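Local coordinates for protein dicer Related Helicase (PDB 6M6Q) that probably hydrolyses ATP as an RNA-binding helicase of the RIG-I-like receptor family in RNA interference, this chain being its CARD-bearing N-terminal domain, at residues B[293-298]-B[316-321]; B[196-201]-B[301-306]; B[47-52]-B[62-67]; B[39-44]-B[70-75]. All coordinates share one frame; numbering follows the deposited sequence.

Contact 1 (B[293-298]-B[316-321]); sequences FIDAMK and EELEER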
loop_
_atom_site.group_PDB
_atom_site.type_symbol
_atom_site.label_atom_id
_atom_site.label_comp_id
_atom_site.label_asym_id
_atom_site.label_seq_id
_atom_site.Cartn_x
_atom_site.Cartn_y
_atom_site.Cartn_z
ATOM N N PHE B 293 12.850 -19.578 -0.658
ATOM C CA PHE B 293 12.614 -18.136 -0.369
ATOM C C PHE B 293 11.785 -18.006 0.919
ATOM O O PHE B 293 12.122 -17.146 1.769
ATOM C CB PHE B 293 11.910 -17.450 -1.550
ATOM C CG PHE B 293 12.776 -16.524 -2.375
ATOM C CD1 PHE B 293 13.580 -17.013 -3.397
ATOM C CD2 PHE B 293 12.751 -15.151 -2.164
ATOM C CE1 PHE B 293 14.376 -16.159 -4.149
ATOM C CE2 PHE B 293 13.545 -14.300 -2.923
ATOM C CZ PHE B 293 14.354 -14.807 -3.914
ATOM N N ILE B 294 10.743 -18.840 1.060
ATOM C CA ILE B 294 9.821 -18.864 2.239
ATOM C C ILE B 294 10.637 -19.194 3.494
ATOM O O ILE B 294 10.421 -18.528 4.538
ATOM C CB ILE B 294 8.670 -19.870 2.024
ATOM C CG1 ILE B 294 7.757 -19.449 0.875
ATOM C CG2 ILE B 294 7.880 -20.091 3.312
ATOM C CD1 ILE B 294 6.682 -20.457 0.562
ATOM N N ASP B 295 11.565 -20.153 3.386
ATOM C CA ASP B 295 12.427 -20.601 4.510
ATOM C C ASP B 295 13.485 -19.525 4.793
ATOM O O ASP B 295 14.038 -19.540 5.897
ATOM C CB ASP B 295 13.029 -21.987 4.236
ATOM C CG ASP B 295 12.023 -23.127 4.369
ATOM O OD1 ASP B 295 11.215 -23.087 5.331
ATOM O OD2 ASP B 295 12.038 -24.042 3.499
ATOM N N ALA B 296 13.751 -18.632 3.831
ATOM C CA ALA B 296 14.722 -17.518 3.940
ATOM C C ALA B 296 14.026 -16.244 4.459
ATOM O O ALA B 296 14.734 -15.237 4.723
ATOM C CB ALA B 296 15.375 -17.285 2.595
ATOM N N MET B 297 12.703 -16.275 4.607
ATOM C CA MET B 297 11.891 -15.094 5.010
ATOM C C MET B 297 11.126 -15.345 6.328
ATOM O O MET B 297 10.683 -14.353 6.929
ATOM C CB MET B 297 10.895 -14.728 3.910
ATOM C CG MET B 297 11.546 -14.064 2.722
ATOM S SD MET B 297 10.392 -13.858 1.363
ATOM C CE MET B 297 9.375 -12.541 2.030
ATOM N N LYS B 298 11.031 -16.589 6.798
ATOM C CA LYS B 298 10.229 -16.945 8.000
ATOM C C LYS B 298 10.989 -16.603 9.303
ATOM O O LYS B 298 10.347 -16.650 10.369
ATOM C CB LYS B 298 9.844 -18.423 7.951
ATOM C CG LYS B 298 11.014 -19.393 7.927
ATOM C CD LYS B 298 10.645 -20.789 8.401
ATOM C CE LYS B 298 11.815 -21.752 8.381
ATOM N NZ LYS B 298 11.399 -23.125 8.752
ATOM N N GLU B 316 0.516 -22.708 7.778
ATOM C CA GLU B 316 -0.223 -24.003 7.695
ATOM C C GLU B 316 0.326 -24.839 6.528
ATOM O O GLU B 316 0.433 -26.065 6.692
ATOM C CB GLU B 316 -1.730 -23.773 7.524
ATOM C CG GLU B 316 -2.400 -23.137 8.729
ATOM C CD GLU B 316 -2.286 -21.627 8.772
ATOM O OE1 GLU B 316 -3.095 -20.944 8.091
ATOM O OE2 GLU B 316 -1.339 -21.141 9.407
ATOM N N GLU B 317 0.646 -24.198 5.393
ATOM C CA GLU B 317 1.218 -24.869 4.189
ATOM C C GLU B 317 2.634 -25.356 4.498
ATOM O O GLU B 317 2.994 -26.437 3.998
ATOM C CB GLU B 317 1.217 -23.941 2.977
ATOM C CG GLU B 317 -0.180 -23.668 2.434
ATOM C CD GLU B 317 -0.229 -23.283 0.966
ATOM O OE1 GLU B 317 -1.055 -22.399 0.606
ATOM O OE2 GLU B 317 0.544 -23.875 0.179
ATOM N N LEU B 318 3.381 -24.600 5.315
ATOM C CA LEU B 318 4.762 -24.938 5.767
ATOM C C LEU B 318 4.737 -26.223 6.616
ATOM O O LEU B 318 5.603 -27.094 6.377
ATOM C CB LEU B 318 5.341 -23.758 6.555
ATOM C CG LEU B 318 6.785 -23.922 7.032
ATOM C CD1 LEU B 318 7.748 -23.890 5.858
ATOM C CD2 LEU B 318 7.151 -22.845 8.052
ATOM N N GLU B 319 3.786 -26.349 7.555
ATOM C CA GLU B 319 3.677 -27.537 8.449
ATOM C C GLU B 319 3.222 -28.754 7.625
ATOM O O GLU B 319 3.812 -29.838 7.818
ATOM C CB GLU B 319 2.770 -27.260 9.656
ATOM C CG GLU B 319 2.596 -28.466 10.591
ATOM C CD GLU B 319 3.796 -28.887 11.459
ATOM O OE1 GLU B 319 4.885 -29.153 10.898
ATOM O OE2 GLU B 319 3.622 -29.003 12.693
ATOM N N GLU B 320 2.221 -28.607 6.755
ATOM C CA GLU B 320 1.833 -29.680 5.797
ATOM C C GLU B 320 3.095 -30.190 5.115
ATOM O O GLU B 320 3.476 -31.353 5.334
ATOM C CB GLU B 320 0.883 -29.161 4.728
ATOM C CG GLU B 320 -0.574 -29.329 5.091
ATOM C CD GLU B 320 -1.512 -28.375 4.370
ATOM O OE1 GLU B 320 -1.532 -28.399 3.116
ATOM O OE2 GLU B 320 -2.225 -27.609 5.062
ATOM N N ARG B 321 3.772 -29.302 4.405
ATOM C CA ARG B 321 4.942 -29.648 3.571
ATOM C C ARG B 321 5.956 -30.435 4.409
ATOM O O ARG B 321 6.604 -31.306 3.831
ATOM C CB ARG B 321 5.567 -28.390 2.976
ATOM C CG ARG B 321 4.982 -27.993 1.632
ATOM C CD ARG B 321 5.873 -26.993 0.921
ATOM N NE ARG B 321 6.323 -25.891 1.776
ATOM C CZ ARG B 321 5.602 -24.800 2.067
ATOM N NH1 ARG B 321 6.116 -23.861 2.846
ATOM N NH2 ARG B 321 4.361 -24.666 1.616
#

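Contact 2 (B[196-201]-B[301-306]); sequences GMIIMK and PANRAA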
loop_
_atom_site.group_PDB
_atom_site.type_symbol
_atom_site.label_atom_id
_atom_site.label_comp_id
_atom_site.label_asym_id
_atom_site.label_seq_id
_atom_site.Cartn_x
_atom_site.Cartn_y
_atom_site.Cartn_z
ATOM N N GLY B 196 16.014 -7.848 1.818
ATOM C CA GLY B 196 16.817 -8.708 0.933
ATOM C C GLY B 196 18.055 -9.281 1.596
ATOM O O GLY B 196 18.431 -10.392 1.218
ATOM N N MET B 197 18.744 -8.524 2.455
ATOM C CA MET B 197 20.066 -8.950 2.990
ATOM C C MET B 197 19.922 -10.271 3.758
ATOM O O MET B 197 20.766 -11.160 3.572
ATOM C CB MET B 197 20.683 -7.901 3.903
ATOM C CG MET B 197 22.165 -7.845 3.753
ATOM S SD MET B 197 22.925 -6.879 5.007
ATOM C CE MET B 197 24.480 -6.499 4.199
ATOM N N ILE B 198 18.889 -10.385 4.579
ATOM C CA ILE B 198 18.615 -11.580 5.431
ATOM C C ILE B 198 18.173 -12.756 4.530
ATOM O O ILE B 198 18.550 -13.901 4.822
ATOM C CB ILE B 198 17.571 -11.236 6.514
ATOM C CG1 ILE B 198 17.936 -9.959 7.282
ATOM C CG2 ILE B 198 17.366 -12.412 7.456
ATOM C CD1 ILE B 198 16.750 -9.268 7.925
ATOM N N ILE B 199 17.460 -12.474 3.436
ATOM C CA ILE B 199 17.024 -13.501 2.444
ATOM C C ILE B 199 18.279 -14.046 1.731
ATOM O O ILE B 199 18.379 -15.275 1.573
ATOM C CB ILE B 199 15.979 -12.925 1.462
ATOM C CG1 ILE B 199 14.805 -12.279 2.204
ATOM C CG2 ILE B 199 15.503 -13.994 0.492
ATOM C CD1 ILE B 199 13.995 -11.303 1.378
ATOM N N MET B 200 19.221 -13.173 1.352
ATOM C CA MET B 200 20.455 -13.559 0.608
ATOM C C MET B 200 21.316 -14.467 1.508
ATOM O O MET B 200 21.814 -15.497 0.997
ATOM C CB MET B 200 21.246 -12.316 0.170
ATOM C CG MET B 200 22.523 -12.605 -0.634
ATOM S SD MET B 200 22.259 -12.697 -2.423
ATOM C CE MET B 200 21.671 -14.381 -2.569
ATOM N N LYS B 201 21.408 -14.151 2.807
ATOM C CA LYS B 201 22.222 -14.904 3.808
ATOM C C LYS B 201 21.676 -16.334 3.953
ATOM O O LYS B 201 22.498 -17.278 3.941
ATOM C CB LYS B 201 22.226 -14.169 5.153
ATOM C CG LYS B 201 22.866 -14.921 6.320
ATOM C CD LYS B 201 23.069 -14.071 7.591
ATOM C CE LYS B 201 21.779 -13.561 8.222
ATOM N NZ LYS B 201 20.905 -14.659 8.721
ATOM N N PRO B 301 11.095 -10.906 12.051
ATOM C CA PRO B 301 9.737 -10.351 12.062
ATOM C C PRO B 301 9.364 -9.479 10.842
ATOM O O PRO B 301 8.179 -9.403 10.543
ATOM C CB PRO B 301 9.703 -9.509 13.361
ATOM C CG PRO B 301 11.173 -9.283 13.724
ATOM C CD PRO B 301 11.867 -10.537 13.253
ATOM N N ALA B 302 10.342 -8.818 10.200
ATOM C CA ALA B 302 10.126 -7.935 9.025
ATOM C C ALA B 302 9.734 -8.775 7.799
ATOM O O ALA B 302 8.721 -8.441 7.137
ATOM C CB ALA B 302 11.356 -7.108 8.754
ATOM N N ASN B 303 10.524 -9.800 7.486
ATOM C CA ASN B 303 10.307 -10.694 6.315
ATOM C C ASN B 303 9.107 -11.611 6.585
ATOM O O ASN B 303 8.418 -11.969 5.620
ATOM C CB ASN B 303 11.558 -11.511 5.985
ATOM C CG ASN B 303 12.588 -10.708 5.227
ATOM O OD1 ASN B 303 12.277 -10.142 4.183
ATOM N ND2 ASN B 303 13.817 -10.668 5.721
ATOM N N ARG B 304 8.905 -11.993 7.851
ATOM C CA ARG B 304 7.781 -12.836 8.328
ATOM C C ARG B 304 6.483 -12.106 8.009
ATOM O O ARG B 304 5.573 -12.737 7.474
ATOM C CB ARG B 304 7.915 -13.094 9.836
ATOM C CG ARG B 304 7.360 -14.428 10.315
ATOM C CD ARG B 304 7.664 -14.641 11.787
ATOM N NE ARG B 304 6.909 -13.737 12.657
ATOM C CZ ARG B 304 7.229 -13.455 13.922
ATOM N NH1 ARG B 304 8.308 -13.985 14.472
ATOM N NH2 ARG B 304 6.475 -12.629 14.625
ATOM N N ALA B 305 6.458 -10.799 8.251
ATOM C CA ALA B 305 5.308 -9.917 7.957
ATOM C C ALA B 305 5.122 -9.817 6.445
ATOM O O ALA B 305 3.968 -9.870 5.994
ATOM C CB ALA B 305 5.511 -8.557 8.577
ATOM N N ALA B 306 6.232 -9.761 5.698
ATOM C CA ALA B 306 6.260 -9.698 4.222
ATOM C C ALA B 306 5.667 -10.981 3.628
ATOM O O ALA B 306 5.049 -10.893 2.565
ATOM C CB ALA B 306 7.663 -9.476 3.754
#

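Contact 3 (B[47-52]-B[62-67]); sequences NDIGYF and GKLEEI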
loop_
_atom_site.group_PDB
_atom_site.type_symbol
_atom_site.label_atom_id
_atom_site.label_comp_id
_atom_site.label_asym_id
_atom_site.label_seq_id
_atom_site.Cartn_x
_atom_site.Cartn_y
_atom_site.Cartn_z
ATOM N N ASN B 47 20.419 22.830 -14.151
ATOM C CA ASN B 47 19.227 23.566 -13.636
ATOM C C ASN B 47 17.958 23.186 -14.417
ATOM O O ASN B 47 16.941 23.865 -14.216
ATOM C CB ASN B 47 19.440 25.080 -13.656
ATOM C CG ASN B 47 20.582 25.506 -12.766
ATOM O OD1 ASN B 47 20.624 25.142 -11.593
ATOM N ND2 ASN B 47 21.508 26.278 -13.310
ATOM N N ASP B 48 17.987 22.094 -15.189
ATOM C CA ASP B 48 16.789 21.516 -15.851
ATOM C C ASP B 48 16.317 20.300 -15.044
ATOM O O ASP B 48 17.106 19.768 -14.233
ATOM C CB ASP B 48 17.057 21.205 -17.328
ATOM C CG ASP B 48 18.141 20.167 -17.604
ATOM O OD1 ASP B 48 19.315 20.434 -17.280
ATOM O OD2 ASP B 48 17.807 19.124 -18.184
ATOM N N ILE B 49 15.048 19.938 -15.179
ATOM C CA ILE B 49 14.457 18.781 -14.448
ATOM C C ILE B 49 14.603 17.523 -15.316
ATOM O O ILE B 49 14.188 16.452 -14.868
ATOM C CB ILE B 49 12.996 19.060 -14.021
ATOM C CG1 ILE B 49 12.070 19.307 -15.213
ATOM C CG2 ILE B 49 12.940 20.213 -13.019
ATOM C CD1 ILE B 49 10.594 19.217 -14.872
ATOM N N GLY B 50 15.266 17.636 -16.471
ATOM C CA GLY B 50 15.596 16.493 -17.352
ATOM C C GLY B 50 14.358 15.706 -17.758
ATOM O O GLY B 50 13.366 16.334 -18.152
ATOM N N TYR B 51 14.418 14.377 -17.659
ATOM C CA TYR B 51 13.387 13.439 -18.186
ATOM C C TYR B 51 12.096 13.563 -17.350
ATOM O O TYR B 51 11.030 13.155 -17.843
ATOM C CB TYR B 51 13.875 11.983 -18.182
ATOM C CG TYR B 51 15.026 11.642 -19.108
ATOM C CD1 TYR B 51 15.426 12.496 -20.130
ATOM C CD2 TYR B 51 15.712 10.439 -18.968
ATOM C CE1 TYR B 51 16.484 12.174 -20.968
ATOM C CE2 TYR B 51 16.778 10.110 -19.791
ATOM C CZ TYR B 51 17.168 10.981 -20.792
ATOM O OH TYR B 51 18.219 10.661 -21.595
ATOM N N PHE B 52 12.179 14.109 -16.129
ATOM C CA PHE B 52 11.013 14.277 -15.227
ATOM C C PHE B 52 9.909 15.040 -15.983
ATOM O O PHE B 52 8.708 14.769 -15.759
ATOM C CB PHE B 52 11.412 14.999 -13.926
ATOM C CG PHE B 52 12.126 14.161 -12.885
ATOM C CD1 PHE B 52 11.422 13.322 -12.029
ATOM C CD2 PHE B 52 13.498 14.264 -12.712
ATOM C CE1 PHE B 52 12.087 12.576 -11.066
ATOM C CE2 PHE B 52 14.156 13.519 -11.745
ATOM C CZ PHE B 52 13.453 12.672 -10.934
ATOM N N GLY B 62 2.193 22.634 -12.721
ATOM C CA GLY B 62 3.275 23.126 -11.856
ATOM C C GLY B 62 3.646 22.146 -10.750
ATOM O O GLY B 62 4.751 22.263 -10.251
ATOM N N LYS B 63 2.759 21.219 -10.381
ATOM C CA LYS B 63 3.033 20.220 -9.321
ATOM C C LYS B 63 4.249 19.355 -9.704
ATOM O O LYS B 63 5.013 18.982 -8.791
ATOM C CB LYS B 63 1.808 19.353 -9.044
ATOM C CG LYS B 63 1.994 18.339 -7.923
ATOM C CD LYS B 63 0.929 18.426 -6.837
ATOM C CE LYS B 63 1.398 17.882 -5.502
ATOM N NZ LYS B 63 1.946 18.950 -4.625
ATOM N N LEU B 64 4.416 19.003 -10.977
ATOM C CA LEU B 64 5.548 18.142 -11.404
ATOM C C LEU B 64 6.852 18.827 -11.007
ATOM O O LEU B 64 7.603 18.239 -10.231
ATOM C CB LEU B 64 5.491 17.888 -12.912
ATOM C CG LEU B 64 6.458 16.822 -13.441
ATOM C CD1 LEU B 64 7.788 17.433 -13.882
ATOM C CD2 LEU B 64 6.706 15.733 -12.408
ATOM N N GLU B 65 7.047 20.063 -11.468
ATOM C CA GLU B 65 8.255 20.906 -11.207
ATOM C C GLU B 65 8.567 20.919 -9.699
ATOM O O GLU B 65 9.729 20.676 -9.354
ATOM C CB GLU B 65 8.034 22.328 -11.737
ATOM C CG GLU B 65 9.216 23.270 -11.528
ATOM C CD GLU B 65 10.226 23.284 -12.654
ATOM O OE1 GLU B 65 10.943 24.300 -12.788
ATOM O OE2 GLU B 65 10.300 22.289 -13.389
ATOM N N GLU B 66 7.555 21.121 -8.839
ATOM C CA GLU B 66 7.725 21.108 -7.355
ATOM C C GLU B 66 8.361 19.771 -6.933
ATOM O O GLU B 66 9.341 19.796 -6.166
ATOM C CB GLU B 66 6.391 21.321 -6.622
ATOM C CG GLU B 66 5.930 22.767 -6.550
ATOM C CD GLU B 66 4.567 22.929 -5.885
ATOM O OE1 GLU B 66 3.928 24.009 -6.055
ATOM O OE2 GLU B 66 4.135 21.966 -5.202
ATOM N N ILE B 67 7.791 18.654 -7.382
ATOM C CA ILE B 67 8.211 17.290 -6.964
ATOM C C ILE B 67 9.663 17.079 -7.393
ATOM O O ILE B 67 10.500 16.770 -6.511
ATOM C CB ILE B 67 7.265 16.235 -7.541
ATOM C CG1 ILE B 67 5.926 16.236 -6.796
ATOM C CG2 ILE B 67 7.916 14.871 -7.523
ATOM C CD1 ILE B 67 4.753 15.805 -7.636
#

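Contact 4 (B[39-44]-B[70-75]); sequences VCVEST and MIIDEP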
loop_
_atom_site.group_PDB
_atom_site.type_symbol
_atom_site.label_atom_id
_atom_site.label_comp_id
_atom_site.label_asym_id
_atom_site.label_seq_id
_atom_site.Cartn_x
_atom_site.Cartn_y
_atom_site.Cartn_z
ATOM N N VAL B 39 17.703 6.991 -13.279
ATOM C CA VAL B 39 17.880 7.426 -14.704
ATOM C C VAL B 39 17.322 8.853 -14.867
ATOM O O VAL B 39 18.020 9.704 -15.453
ATOM C CB VAL B 39 17.209 6.428 -15.682
ATOM C CG1 VAL B 39 17.013 7.015 -17.075
ATOM C CG2 VAL B 39 17.980 5.115 -15.772
ATOM N N CYS B 40 16.134 9.119 -14.329
ATOM C CA CYS B 40 15.488 10.457 -14.373
ATOM C C CYS B 40 16.377 11.483 -13.647
ATOM O O CYS B 40 16.480 12.602 -14.137
ATOM C CB CYS B 40 14.085 10.431 -13.766
ATOM S SG CYS B 40 12.899 9.402 -14.675
ATOM N N VAL B 41 17.013 11.097 -12.542
ATOM C CA VAL B 41 17.853 12.007 -11.712
ATOM C C VAL B 41 19.194 12.232 -12.420
ATOM O O VAL B 41 19.650 13.376 -12.448
ATOM C CB VAL B 41 18.049 11.456 -10.292
ATOM C CG1 VAL B 41 19.178 12.175 -9.561
ATOM C CG2 VAL B 41 16.756 11.516 -9.488
ATOM N N GLU B 42 19.756 11.177 -13.016
ATOM C CA GLU B 42 21.014 11.205 -13.816
ATOM C C GLU B 42 20.882 12.211 -14.964
ATOM O O GLU B 42 21.889 12.848 -15.283
ATOM C CB GLU B 42 21.309 9.806 -14.352
ATOM C CG GLU B 42 22.620 9.680 -15.116
ATOM C CD GLU B 42 22.814 8.311 -15.762
ATOM O OE1 GLU B 42 21.837 7.788 -16.353
ATOM O OE2 GLU B 42 23.925 7.753 -15.648
ATOM N N SER B 43 19.678 12.331 -15.557
ATOM C CA SER B 43 19.403 13.081 -16.820
ATOM C C SER B 43 19.363 14.596 -16.579
ATOM O O SER B 43 19.530 15.341 -17.556
ATOM C CB SER B 43 18.126 12.613 -17.475
ATOM O OG SER B 43 17.004 12.960 -16.697
ATOM N N THR B 44 19.162 15.042 -15.331
ATOM C CA THR B 44 19.190 16.485 -14.949
ATOM C C THR B 44 20.617 17.019 -15.162
ATOM O O THR B 44 21.519 16.619 -14.399
ATOM C CB THR B 44 18.673 16.711 -13.516
ATOM O OG1 THR B 44 19.540 16.053 -12.594
ATOM C CG2 THR B 44 17.257 16.215 -13.310
ATOM N N MET B 70 12.128 19.154 -5.233
ATOM C CA MET B 70 12.205 18.571 -3.871
ATOM C C MET B 70 13.146 17.353 -3.860
ATOM O O MET B 70 13.756 17.118 -2.833
ATOM C CB MET B 70 10.827 18.162 -3.374
ATOM C CG MET B 70 9.995 19.347 -2.919
ATOM S SD MET B 70 10.606 20.076 -1.369
ATOM C CE MET B 70 9.084 20.772 -0.722
ATOM N N ILE B 71 13.309 16.674 -4.999
ATOM C CA ILE B 71 14.135 15.442 -5.141
ATOM C C ILE B 71 15.605 15.825 -5.415
ATOM O O ILE B 71 16.494 15.197 -4.796
ATOM C CB ILE B 71 13.549 14.517 -6.232
ATOM C CG1 ILE B 71 12.188 13.934 -5.816
ATOM C CG2 ILE B 71 14.540 13.416 -6.617
ATOM C CD1 ILE B 71 11.425 13.296 -6.961
ATOM N N ILE B 72 15.860 16.793 -6.308
ATOM C CA ILE B 72 17.226 17.077 -6.868
ATOM C C ILE B 72 17.854 18.310 -6.196
ATOM O O ILE B 72 19.095 18.406 -6.219
ATOM C CB ILE B 72 17.186 17.238 -8.398
ATOM C CG1 ILE B 72 16.237 18.355 -8.839
ATOM C CG2 ILE B 72 16.850 15.913 -9.052
ATOM C CD1 ILE B 72 16.278 18.642 -10.325
ATOM N N ASP B 73 17.037 19.229 -5.659
ATOM C CA ASP B 73 17.491 20.438 -4.900
ATOM C C ASP B 73 18.590 20.039 -3.910
ATOM O O ASP B 73 18.409 19.053 -3.171
ATOM C CB ASP B 73 16.339 21.118 -4.143
ATOM C CG ASP B 73 15.570 22.163 -4.952
ATOM O OD1 ASP B 73 15.869 22.321 -6.176
ATOM O OD2 ASP B 73 14.671 22.804 -4.363
ATOM N N GLU B 74 19.700 20.769 -3.933
ATOM C CA GLU B 74 20.825 20.654 -2.977
ATOM C C GLU B 74 20.314 21.036 -1.585
ATOM O O GLU B 74 19.501 21.942 -1.439
ATOM C CB GLU B 74 21.960 21.574 -3.453
ATOM C CG GLU B 74 23.357 20.996 -3.295
ATOM C CD GLU B 74 23.720 19.912 -4.285
ATOM O OE1 GLU B 74 23.404 20.076 -5.483
ATOM O OE2 GLU B 74 24.356 18.922 -3.863
ATOM N N PRO B 75 20.755 20.364 -0.515
ATOM C CA PRO B 75 20.323 20.748 0.837
ATOM C C PRO B 75 20.905 22.113 1.298
ATOM O O PRO B 75 22.034 22.440 0.933
ATOM C CB PRO B 75 20.826 19.567 1.697
ATOM C CG PRO B 75 22.034 18.999 0.914
ATOM C CD PRO B 75 21.724 19.253 -0.544
#

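Contact 1 (B[293-298]-B[316-321])
L318, on helix 314-333, meets D295 of helix 288-295 and K298 of the loop that follows. From its CB, which points at the other segment, CG stands anti to the backbone N (chi1 -177°) and the isopropyl fork opens against the acidic and basic pair. CD1 lies 3.6 Å from OD1 of D295, a methyl beside a carboxylate oxygen and not a polar bond. CD2 takes the other partner, resting 4.1 Å from CD of K298, whose chain crosses the leucine at about a right angle. That lysine is extended beyond CG and ends in a salt bridge within its own segment, NZ to OD1 of D295 at 3.4 Å. L318 therefore packs on both members of an ion pair, one methyl on each. Beside it R321, bent at chi3, lays its guanidinium over its own helix, where E317 O and L318 CA lie off one face toward the rim. Its NH1 approaches CD1 of I294 obliquely at 4.1 Å. NH1 remains 5.7 Å from OD1 of D295, close enough that the opposite charges may attract weakly, but no salt bridge. This is a surface contact of an all-helical domain, by which the long C-terminal helix 314-333 leans on helix 288-295 and the loop after it.

Contact 2 (B[196-201]-B[301-306])
N303 sends its side chain from helix 301-310 between I198 and I199 of helix 196-204, and its amide makes every close contact of the pair. With CG beside the backbone N and anti to the carbonyl carbon (chi1 -79°), the amide is carried across to the two isoleucines. ND2 meets I198, at 3.9 Å from CB and equally far from CD1. I199 lies mainly at OD1, with CD1 3.5 Å from that oxygen and CG1 3.9 Å from it, and also reaches CG and ND2 of the amide. The two isoleucines share one conformation: CG1 beside the backbone N, CG2 anti to it and the chain run out to CD1. In I198 the CB bond already points at N303; in I199 it does not, and the extension of the chain (chi2 160°) brings CD1 to the oxygen.

An amide among aliphatic groups needs polar partners, and they come from residues bordering the segments. ND2 hydrogen-bonds D300 OD1, and OD1 accepts from the backbone N of R195, just ahead of helix 196-204. These two bonds fix which end of the amide is oxygen and hold its rotation. The aliphatic carbons thus pack on an amide whose oxygen and nitrogen both have polar partners. The arrangement is a buried helix-helix contact of the all-helical domain, in which a single asparagine ties the starts of helices 196-204 and 301-310 together.

Contact 3 (B[47-52]-B[62-67])
I49 and L64 meet methyl to methyl, CD1 to CD1 at 3.5 Å, where the loop after helix 33-42 turns back against helix 63-72. The isoleucine holds CG1 between its backbone N and carbonyl carbon (chi1 61°), and from there its chain runs out to the leucine. The E65 carboxylate lies across the same side chain: OE2 is 3.4 Å from CG2 and just as near to CD1, a van der Waals contact of methyls with a carboxylate oxygen, not a polar bond. L64 also reaches the loop backbone, its CD1 lying 3.4 Å from O of F52, and the same methyl is 4.4 Å from CB of F52. Cutting I49 back to an alanine removes both methyls, and L64 CD1 and the E65 carboxylate would probably lose their shared neighbour, opening a gap between loop and helix.

In the next shell, E65 bends at chi2 to reach the loop, and its other oxygen, OE1, forms a salt bridge with R69 one turn further along the helix. That bridge is likely to steady the carboxylate against I49. A weak bond from F52 N to I49 O closes the turn, with that oxygen also in plane at the edge of the F52 ring. G50, at positive phi, lets the chain turn between the two touching residues. The F52 ring lies against L37, C40 and V41 of helix 33-42 and meets F123 of helix 94-127, so the loop is wedged between those helices and helix 63-72.

Contact 4 (B[39-44]-B[70-75])
T44 and I72 reach toward each other tip to tip, the threonine methyl CG2 stopping 4.0 Å from CD1 of the isoleucine. Both CB bonds point toward the opposite segment. On T44 the hydroxyl occupies the place between backbone N and carbonyl carbon (chi1 63°), which turns OG1 back to V41 O and leaves the methyl to face I72. I72 holds CG1 in the equivalent place (chi1 58°) and runs straight on to CD1.

V41, one turn earlier, comes in differently. Its CB bond points neither at the other segment nor from it, and CG2, anti to the carbonyl carbon, makes the touch. It slants across I71, CG2 to CG2 at 4.1 Å, and lies 4.4 Å from CG2 of I72. The valine thus bears on both isoleucines of the last turn of helix 63-72, while the threonine meets just the second. I71 in turn packs on S120 of helix 94-127, and V41 touches T230.

The hydroxyls turn to backbone carbonyls of their own segment, and S43 OG also takes Y51 N. T44 OG1 donates to V41 O at 2.7 Å, in the carbonyl plane with an angle of 156° at the oxygen. S43 OG donates to C40 O from above that carbonyl's plane. With a valine in place of T44, V41 O would probably lose its hydroxyl donor and the turn after V41 would be less firmly closed. What meets across the two segments is methyl against methyl, with the hydroxyls turned to C40 O and V41 O.

Overall arrangement
The four contacts form two pairs on opposite sides of the chain's centre. Contacts 3 and 4 share helix 63-72, lie 9 Å apart between centres and touch: the 47-52 loop falls within the stretch of chain that contact 4 brackets, and I49 O lies 3.4 Å from CG2 of T44. Contacts 1 and 2, 13 Å apart between centres, interleave along the chain and touch at several points, among them M297, whose CG lies 3.8 Å from CG1 of I199. The pairs are far apart: contacts 2 and 4 have nearest atoms about 21 Å apart. Beyond contacts 1 and 2 lies the second subunit, where E316 and R304 form salt bridges to R304 and E316 of that chain.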